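Local coordinates for transcobalamin-1 (Homo sapiens, PDB 4KKI), which binds vitamin B12 with femtomolar affinity, transports it and protects it from the acidic environment of the stomach, at residues V90-L95 / Y144-L149; N124-E129 / L149-L154; I98-G103 / C155-N160. All coordinates share one frame; numbering follows the deposited sequence.

Overall arrangement
All three contacts lie in the N-terminal alpha domain of haptocorrin, an alpha6-alpha6 helical barrel, and all use helix 144-156. Contacts 1 and 3 join it to helix 92-102, at the start and the end of both helices, with centres about 12 Å apart. Contact 2 sets the middle and later part of helix 144-156 against helix 118-135; its centre is about 6 Å from that of contact 1 and 10 Å from that of contact 3. Along the chain the order is 90-95, 98-103, 124-129, 144-149, 149-154, 155-160. The group thus runs from the cobalamin pocket at contact 1, where OG of Ser-92 bonds Glu-129 and Asp-150 of contact 2, to apolar packing at contact 3.

Contact 1: V90-L95 / Y144-L149; sequences VSSGEL and YYQLSL
Gly-93 and Gln-146 bring their backbones together where two helices of the alpha6-alpha6 barrel begin, with CA of Gly-93 only 4.3 Å from CA of Gln-146. Gly-93 makes room for the Gln-146 side chain; a CB would run into its OE1. Ser-91 is the N-cap of helix 92-102 and forms a capping box with Glu-94: N of Glu-94 donates to OG of Ser-91, and N of Ser-91 donates to OE1 of Glu-94, which it meets from above the carboxylate plane. Gln-146 reaches over to this helix start with its chain extended beyond CG, CB and CG packing against CA of Gly-93. Its OE1 accepts two bonds from the same face of the amide plane, from OG of Ser-91 at 2.9 Å and from N of Gly-93 at 3.0 Å. The second is bent, 132° at the hydrogen. Two bonds on the carbonyl oxygen probably hold the amide's rotation, with NE2 donating to the bound cyanocobalamin; Gln-146 is an experimentally established binding residue. The helix start itself helps line the pocket through Gly-93 and Glu-94, while Ser-91 and N of Gly-93 probably help orient Gln-146. One turn on, Leu-149 adds a looser van der Waals touch, its methyl CD1 lying 4.1 Å from the carbonyl O of Gly-93.

Contact 2: N124-E129 / L149-L154; sequences NKFQAE and LDVLAL
Phe-126 is the first residue of 124-129 to meet 149-154, in a roughly antiparallel helix pair whose axes come within 10.4 Å at an angle of 147°. With CG anti to the backbone N (chi1 171°), its ring enters the interface among three side chains. CD1 packs 3.5 Å from CB of Asp-150, whose OD2 sits at the ring edge, in its plane. Two methyls meet the ring obliquely: CG2 of Val-151 lies 3.8 Å from CE1 of Phe-126. The other, CD1 of Leu-154, is 4.1 Å from CD2 of Phe-126. An alanine in place of Phe-126 would probably open a gap between the helices and leave CB of Asp-150, Val-151 and Leu-154 without their aromatic partner. Further along, Glu-129 brings its CG near OD2 of Asp-150, and its own OE2 stands 4.5 Å from that oxygen. These are two buried acids, which would repel if both were ionised; OG of Ser-92 bonds both oxygens, and their closeness may raise the pKa of one, so that one may be protonated. OE2 of Glu-129 also bonds OG1 of Thr-142, a cobalamin-binding residue. Around this pair, helix 92-102 packs against Asp-150 through Ala-96, while helix 185-203 meets Val-151 through Val-198.

Contact 3: I98-G103 / C155-N160; sequences IILALG and CLFNGN
The ring of Phe-157 carries CG2 of Ile-99 over one face and has Leu-100 and Gly-103 at its edge. The methyl makes a CH-pi contact, 4.0 Å from the ring centroid and 16° off the normal, shifted somewhat toward the rim. In the ring plane, CD2 of Leu-100 approaches CE1 of Phe-157 at 3.7 Å. Elsewhere on the edge, O of Gly-103 lies 3.3 Å from CZ of Phe-157. The ring sits close because Gly-103 has no CB, which would collide with CE2 of Phe-157. The aromatic side chain has CG anti to its own carbonyl carbon, beside the backbone N (chi1 -64°), and the ring lies against helix 92-102. CD2 of Leu-100 serves a second partner as well, touching CD1 of Leu-156 at 3.8 Å where the two leucines cross at about a right angle. Both Gly-103 and Phe-157 are the first residues past a helix, so the contact joins two helix C-terminal ends of the barrel, largely by apolar side chains. On the flanks, Ile-119 of helix 118-135 and Tyr-114 of helix 111-115 also pack on Phe-157, while the neighbouring Cys-155 ties helix 144-156 to helix 185-203 through its disulfide with Cys-197.

Contact 1: V90-L95 / Y144-L149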
loop_
_atom_site.group_PDB
_atom_site.type_symbol
_atom_site.label_atom_id
_atom_site.label_comp_id
_atom_site.label_asym_id
_atom_site.label_seq_id
_atom_site.Cartn_x
_atom_site.Cartn_y
_atom_site.Cartn_z
ATOM N N VAL A 90 -15.838 6.865 3.639
ATOM C CA VAL A 90 -14.777 6.331 2.791
ATOM C C VAL A 90 -13.588 7.286 2.748
ATOM O O VAL A 90 -13.748 8.472 2.469
ATOM C CB VAL A 90 -15.285 6.073 1.358
ATOM C CG1 VAL A 90 -14.129 5.746 0.429
ATOM C CG2 VAL A 90 -16.312 4.952 1.355
ATOM N N SER A 91 -12.394 6.772 3.034
ATOM C CA SER A 91 -11.206 7.619 3.057
ATOM C C SER A 91 -10.857 8.077 1.649
ATOM O O SER A 91 -11.245 7.443 0.666
ATOM C CB SER A 91 -10.017 6.882 3.670
ATOM O OG SER A 91 -9.400 6.036 2.714
ATOM N N SER A 92 -10.125 9.183 1.557
ATOM C CA SER A 92 -9.711 9.723 0.268
ATOM C C SER A 92 -8.948 8.678 -0.549
ATOM O O SER A 92 -9.212 8.499 -1.737
ATOM C CB SER A 92 -8.866 10.985 0.456
ATOM O OG SER A 92 -7.707 10.720 1.228
ATOM N N GLY A 93 -8.021 7.982 0.101
ATOM C CA GLY A 93 -7.241 6.946 -0.554
ATOM C C GLY A 93 -8.084 5.790 -1.064
ATOM O O GLY A 93 -7.800 5.229 -2.123
ATOM N N GLU A 94 -9.118 5.429 -0.310
ATOM C CA GLU A 94 -10.011 4.346 -0.708
ATOM C C GLU A 94 -10.796 4.726 -1.955
ATOM O O GLU A 94 -10.986 3.908 -2.854
ATOM C CB GLU A 94 -10.979 3.992 0.424
ATOM C CG GLU A 94 -10.356 3.200 1.559
ATOM C CD GLU A 94 -11.324 2.965 2.703
ATOM O OE1 GLU A 94 -12.325 3.709 2.803
ATOM O OE2 GLU A 94 -11.088 2.035 3.498
ATOM N N LEU A 95 -11.250 5.973 -1.999
ATOM C CA LEU A 95 -11.982 6.479 -3.150
ATOM C C LEU A 95 -11.057 6.604 -4.355
ATOM O O LEU A 95 -11.463 6.345 -5.492
ATOM C CB LEU A 95 -12.623 7.831 -2.827
ATOM C CG LEU A 95 -13.411 8.477 -3.965
ATOM C CD1 LEU A 95 -14.463 7.512 -4.485
ATOM C CD2 LEU A 95 -14.054 9.780 -3.512
ATOM N N TYR A 144 0.380 10.091 3.832
ATOM C CA TYR A 144 0.888 10.591 2.557
ATOM C C TYR A 144 0.800 9.562 1.434
ATOM O O TYR A 144 0.812 9.918 0.257
ATOM C CB TYR A 144 2.323 11.106 2.693
ATOM C CG TYR A 144 2.422 12.596 2.918
ATOM C CD1 TYR A 144 1.413 13.291 3.577
ATOM C CD2 TYR A 144 3.518 13.310 2.457
ATOM C CE1 TYR A 144 1.505 14.657 3.783
ATOM C CE2 TYR A 144 3.617 14.672 2.652
ATOM C CZ TYR A 144 2.609 15.342 3.314
ATOM O OH TYR A 144 2.710 16.702 3.505
ATOM N N TYR A 145 0.723 8.288 1.800
ATOM C CA TYR A 145 0.504 7.234 0.823
ATOM C C TYR A 145 -0.844 7.452 0.135
ATOM O O TYR A 145 -0.942 7.398 -1.092
ATOM C CB TYR A 145 0.557 5.868 1.504
ATOM C CG TYR A 145 0.434 4.687 0.573
ATOM C CD1 TYR A 145 1.556 4.140 -0.040
ATOM C CD2 TYR A 145 -0.801 4.104 0.321
ATOM C CE1 TYR A 145 1.449 3.053 -0.887
ATOM C CE2 TYR A 145 -0.918 3.018 -0.522
ATOM C CZ TYR A 145 0.208 2.496 -1.124
ATOM O OH TYR A 145 0.090 1.413 -1.963
ATOM N N GLN A 146 -1.876 7.719 0.931
ATOM C CA GLN A 146 -3.202 8.002 0.390
ATOM C C GLN A 146 -3.233 9.362 -0.296
ATOM O O GLN A 146 -3.877 9.530 -1.332
ATOM C CB GLN A 146 -4.268 7.937 1.486
ATOM C CG GLN A 146 -4.412 6.562 2.117
ATOM C CD GLN A 146 -5.710 6.398 2.881
ATOM O OE1 GLN A 146 -6.689 7.099 2.626
ATOM N NE2 GLN A 146 -5.726 5.463 3.824
ATOM N N LEU A 147 -2.526 10.327 0.283
ATOM C CA LEU A 147 -2.430 11.657 -0.302
ATOM C C LEU A 147 -1.826 11.572 -1.698
ATOM O O LEU A 147 -2.223 12.307 -2.605
ATOM C CB LEU A 147 -1.578 12.569 0.578
ATOM C CG LEU A 147 -1.800 14.069 0.394
ATOM C CD1 LEU A 147 -3.152 14.475 0.964
ATOM C CD2 LEU A 147 -0.682 14.863 1.041
ATOM N N SER A 148 -0.869 10.664 -1.863
ATOM C CA SER A 148 -0.238 10.440 -3.157
ATOM C C SER A 148 -1.214 9.744 -4.093
ATOM O O SER A 148 -1.290 10.067 -5.278
ATOM C CB SER A 148 1.028 9.597 -3.001
ATOM O OG SER A 148 1.953 10.219 -2.130
ATOM N N LEU A 149 -1.951 8.780 -3.551
ATOM C CA LEU A 149 -3.010 8.119 -4.304
ATOM C C LEU A 149 -4.028 9.145 -4.795
ATOM O O LEU A 149 -4.513 9.058 -5.922
ATOM C CB LEU A 149 -3.703 7.053 -3.449
ATOM C CG LEU A 149 -3.003 5.703 -3.283
ATOM C CD1 LEU A 149 -3.742 4.830 -2.276
ATOM C CD2 LEU A 149 -2.902 4.998 -4.622
#

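Contact 2: N124-E129 / L149-L154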
loop_
_atom_site.group_PDB
_atom_site.type_symbol
_atom_site.label_atom_id
_atom_site.label_comp_id
_atom_site.label_asym_id
_atom_site.label_seq_id
_atom_site.Cartn_x
_atom_site.Cartn_y
_atom_site.Cartn_z
ATOM N N ASN A 124 -13.002 16.816 -2.875
ATOM C CA ASN A 124 -13.413 17.251 -1.547
ATOM C C ASN A 124 -12.671 16.495 -0.448
ATOM O O ASN A 124 -12.192 17.095 0.514
ATOM C CB ASN A 124 -14.927 17.103 -1.370
ATOM C CG ASN A 124 -15.713 17.944 -2.358
ATOM O OD1 ASN A 124 -15.230 18.968 -2.841
ATOM N ND2 ASN A 124 -16.933 17.514 -2.663
ATOM N N LYS A 125 -12.575 15.177 -0.597
ATOM C CA LYS A 125 -11.876 14.355 0.386
ATOM C C LYS A 125 -10.396 14.712 0.443
ATOM O O LYS A 125 -9.799 14.742 1.518
ATOM C CB LYS A 125 -12.061 12.865 0.087
ATOM C CG LYS A 125 -13.476 12.361 0.328
ATOM C CD LYS A 125 -13.578 10.861 0.106
ATOM C CE LYS A 125 -15.006 10.372 0.287
ATOM N NZ LYS A 125 -15.505 10.626 1.665
ATOM N N PHE A 126 -9.812 14.991 -0.718
ATOM C CA PHE A 126 -8.413 15.396 -0.784
ATOM C C PHE A 126 -8.212 16.751 -0.114
ATOM O O PHE A 126 -7.212 16.973 0.568
ATOM C CB PHE A 126 -7.928 15.433 -2.234
ATOM C CG PHE A 126 -6.561 16.034 -2.401
ATOM C CD1 PHE A 126 -5.434 15.361 -1.959
ATOM C CD2 PHE A 126 -6.403 17.269 -3.007
ATOM C CE1 PHE A 126 -4.175 15.913 -2.114
ATOM C CE2 PHE A 126 -5.148 17.825 -3.165
ATOM C CZ PHE A 126 -4.033 17.147 -2.717
ATOM N N GLN A 127 -9.171 17.652 -0.303
ATOM C CA GLN A 127 -9.106 18.969 0.316
ATOM C C GLN A 127 -9.299 18.870 1.827
ATOM O O GLN A 127 -8.768 19.682 2.584
ATOM C CB GLN A 127 -10.145 19.909 -0.298
ATOM C CG GLN A 127 -9.948 21.373 0.068
ATOM C CD GLN A 127 -8.630 21.932 -0.441
ATOM O OE1 GLN A 127 -8.103 21.487 -1.463
ATOM N NE2 GLN A 127 -8.089 22.911 0.274
ATOM N N ALA A 128 -10.059 17.871 2.264
ATOM C CA ALA A 128 -10.258 17.638 3.688
ATOM C C ALA A 128 -8.953 17.186 4.337
ATOM O O ALA A 128 -8.662 17.543 5.479
ATOM C CB ALA A 128 -11.358 16.614 3.920
ATOM N N GLU A 129 -8.171 16.401 3.599
ATOM C CA GLU A 129 -6.851 15.983 4.054
ATOM C C GLU A 129 -5.970 17.208 4.264
ATOM O O GLU A 129 -5.273 17.321 5.273
ATOM C CB GLU A 129 -6.197 15.051 3.030
ATOM C CG GLU A 129 -6.947 13.752 2.774
ATOM C CD GLU A 129 -6.579 12.654 3.756
ATOM O OE1 GLU A 129 -5.788 12.923 4.687
ATOM O OE2 GLU A 129 -7.079 11.520 3.595
ATOM N N LEU A 149 -1.951 8.780 -3.551
ATOM C CA LEU A 149 -3.010 8.119 -4.304
ATOM C C LEU A 149 -4.028 9.145 -4.795
ATOM O O LEU A 149 -4.513 9.058 -5.922
ATOM C CB LEU A 149 -3.703 7.053 -3.449
ATOM C CG LEU A 149 -3.003 5.703 -3.283
ATOM C CD1 LEU A 149 -3.742 4.830 -2.276
ATOM C CD2 LEU A 149 -2.902 4.998 -4.622
ATOM N N ASP A 150 -4.336 10.122 -3.945
ATOM C CA ASP A 150 -5.302 11.164 -4.288
ATOM C C ASP A 150 -4.843 11.997 -5.477
ATOM O O ASP A 150 -5.578 12.165 -6.449
ATOM C CB ASP A 150 -5.560 12.076 -3.089
ATOM C CG ASP A 150 -6.185 11.343 -1.923
ATOM O OD1 ASP A 150 -6.852 10.313 -2.155
ATOM O OD2 ASP A 150 -6.003 11.793 -0.773
ATOM N N VAL A 151 -3.625 12.519 -5.388
ATOM C CA VAL A 151 -3.061 13.327 -6.460
ATOM C C VAL A 151 -2.951 12.517 -7.748
ATOM O O VAL A 151 -3.264 13.013 -8.829
ATOM C CB VAL A 151 -1.678 13.889 -6.072
ATOM C CG1 VAL A 151 -1.059 14.647 -7.238
ATOM C CG2 VAL A 151 -1.802 14.790 -4.853
ATOM N N LEU A 152 -2.523 11.263 -7.623
ATOM C CA LEU A 152 -2.369 10.383 -8.777
ATOM C C LEU A 152 -3.687 10.202 -9.523
ATOM O O LEU A 152 -3.747 10.357 -10.743
ATOM C CB LEU A 152 -1.815 9.022 -8.343
ATOM C CG LEU A 152 -1.662 7.944 -9.420
ATOM C CD1 LEU A 152 -0.756 8.421 -10.546
ATOM C CD2 LEU A 152 -1.128 6.650 -8.812
ATOM N N ALA A 153 -4.741 9.884 -8.777
ATOM C CA ALA A 153 -6.060 9.659 -9.359
ATOM C C ALA A 153 -6.635 10.929 -9.986
ATOM O O ALA A 153 -7.157 10.894 -11.100
ATOM C CB ALA A 153 -7.012 9.101 -8.313
ATOM N N LEU A 154 -6.537 12.045 -9.267
ATOM C CA LEU A 154 -7.016 13.329 -9.770
ATOM C C LEU A 154 -6.259 13.756 -11.023
ATOM O O LEU A 154 -6.836 14.339 -11.942
ATOM C CB LEU A 154 -6.890 14.410 -8.694
ATOM C CG LEU A 154 -7.810 14.269 -7.481
ATOM C CD1 LEU A 154 -7.448 15.290 -6.411
ATOM C CD2 LEU A 154 -9.263 14.416 -7.899
#

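Contact 3: I98-G103 / C155-N160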
loop_
_atom_site.group_PDB
_atom_site.type_symbol
_atom_site.label_atom_id
_atom_site.label_comp_id
_atom_site.label_asym_id
_atom_site.label_seq_id
_atom_site.Cartn_x
_atom_site.Cartn_y
_atom_site.Cartn_z
ATOM N N ILE A 98 -10.709 3.302 -5.904
ATOM C CA ILE A 98 -11.952 2.970 -6.589
ATOM C C ILE A 98 -11.960 3.580 -7.981
ATOM O O ILE A 98 -12.254 2.904 -8.967
ATOM C CB ILE A 98 -13.180 3.450 -5.798
ATOM C CG1 ILE A 98 -13.371 2.581 -4.555
ATOM C CG2 ILE A 98 -14.434 3.402 -6.662
ATOM C CD1 ILE A 98 -14.533 2.999 -3.693
ATOM N N ILE A 99 -11.612 4.860 -8.054
ATOM C CA ILE A 99 -11.562 5.570 -9.322
ATOM C C ILE A 99 -10.525 4.945 -10.256
ATOM O O ILE A 99 -10.786 4.760 -11.445
ATOM C CB ILE A 99 -11.261 7.069 -9.112
ATOM C CG1 ILE A 99 -12.378 7.716 -8.285
ATOM C CG2 ILE A 99 -11.093 7.779 -10.449
ATOM C CD1 ILE A 99 -12.151 9.177 -7.954
ATOM N N LEU A 100 -9.361 4.608 -9.708
ATOM C CA LEU A 100 -8.300 3.996 -10.500
ATOM C C LEU A 100 -8.737 2.641 -11.044
ATOM O O LEU A 100 -8.560 2.356 -12.226
ATOM C CB LEU A 100 -7.017 3.844 -9.681
ATOM C CG LEU A 100 -6.316 5.133 -9.242
ATOM C CD1 LEU A 100 -5.146 4.809 -8.324
ATOM C CD2 LEU A 100 -5.854 5.946 -10.444
ATOM N N ALA A 101 -9.316 1.818 -10.176
ATOM C CA ALA A 101 -9.793 0.497 -10.573
ATOM C C ALA A 101 -10.895 0.568 -11.633
ATOM O O ALA A 101 -10.944 -0.259 -12.539
ATOM C CB ALA A 101 -10.277 -0.280 -9.359
ATOM N N LEU A 102 -11.773 1.560 -11.518
ATOM C CA LEU A 102 -12.888 1.693 -12.449
ATOM C C LEU A 102 -12.458 2.281 -13.791
ATOM O O LEU A 102 -13.162 2.143 -14.789
ATOM C CB LEU A 102 -14.007 2.549 -11.844
ATOM C CG LEU A 102 -14.871 1.917 -10.750
ATOM C CD1 LEU A 102 -15.784 2.958 -10.118
ATOM C CD2 LEU A 102 -15.688 0.757 -11.309
ATOM N N GLY A 103 -11.302 2.933 -13.813
ATOM C CA GLY A 103 -10.876 3.645 -15.002
ATOM C C GLY A 103 -9.513 3.272 -15.549
ATOM O O GLY A 103 -8.863 4.101 -16.187
ATOM N N CYS A 155 -4.964 13.457 -11.052
ATOM C CA CYS A 155 -4.119 13.781 -12.196
ATOM C C CYS A 155 -4.453 12.936 -13.424
ATOM O O CYS A 155 -4.592 13.461 -14.530
ATOM C CB CYS A 155 -2.644 13.604 -11.828
ATOM S SG CYS A 155 -1.521 13.720 -13.224
ATOM N N LEU A 156 -4.582 11.627 -13.226
ATOM C CA LEU A 156 -4.867 10.701 -14.321
ATOM C C LEU A 156 -6.248 10.903 -14.943
ATOM O O LEU A 156 -6.464 10.565 -16.106
ATOM C CB LEU A 156 -4.735 9.254 -13.843
ATOM C CG LEU A 156 -3.322 8.724 -13.610
ATOM C CD1 LEU A 156 -3.368 7.355 -12.944
ATOM C CD2 LEU A 156 -2.572 8.652 -14.930
ATOM N N PHE A 157 -7.182 11.446 -14.168
ATOM C CA PHE A 157 -8.559 11.580 -14.640
ATOM C C PHE A 157 -9.014 13.033 -14.749
ATOM O O PHE A 157 -10.209 13.325 -14.698
ATOM C CB PHE A 157 -9.511 10.759 -13.763
ATOM C CG PHE A 157 -9.262 9.281 -13.836
ATOM C CD1 PHE A 157 -8.305 8.686 -13.032
ATOM C CD2 PHE A 157 -9.970 8.488 -14.724
ATOM C CE1 PHE A 157 -8.063 7.327 -13.105
ATOM C CE2 PHE A 157 -9.734 7.127 -14.800
ATOM C CZ PHE A 157 -8.777 6.547 -13.991
ATOM N N ASN A 158 -8.045 13.931 -14.908
ATOM C CA ASN A 158 -8.312 15.347 -15.142
ATOM C C ASN A 158 -9.188 15.995 -14.077
ATOM O O ASN A 158 -10.041 16.825 -14.385
ATOM C CB ASN A 158 -8.933 15.555 -16.527
ATOM C CG ASN A 158 -8.008 15.131 -17.648
ATOM O OD1 ASN A 158 -8.290 14.177 -18.372
ATOM N ND2 ASN A 158 -6.896 15.841 -17.799
ATOM N N GLY A 159 -8.976 15.606 -12.825
ATOM C CA GLY A 159 -9.684 16.215 -11.717
ATOM C C GLY A 159 -9.045 17.540 -11.358
ATOM O O GLY A 159 -7.917 17.820 -11.763
ATOM N N ASN A 160 -9.762 18.360 -10.599
ATOM C CA ASN A 160 -9.253 19.670 -10.217
ATOM C C ASN A 160 -8.426 19.607 -8.937
ATOM O O ASN A 160 -8.934 19.253 -7.873
ATOM C CB ASN A 160 -10.401 20.673 -10.073
ATOM C CG ASN A 160 -9.930 22.115 -10.137
ATOM O OD1 ASN A 160 -8.940 22.490 -9.508
ATOM N ND2 ASN A 160 -10.638 22.932 -10.909
#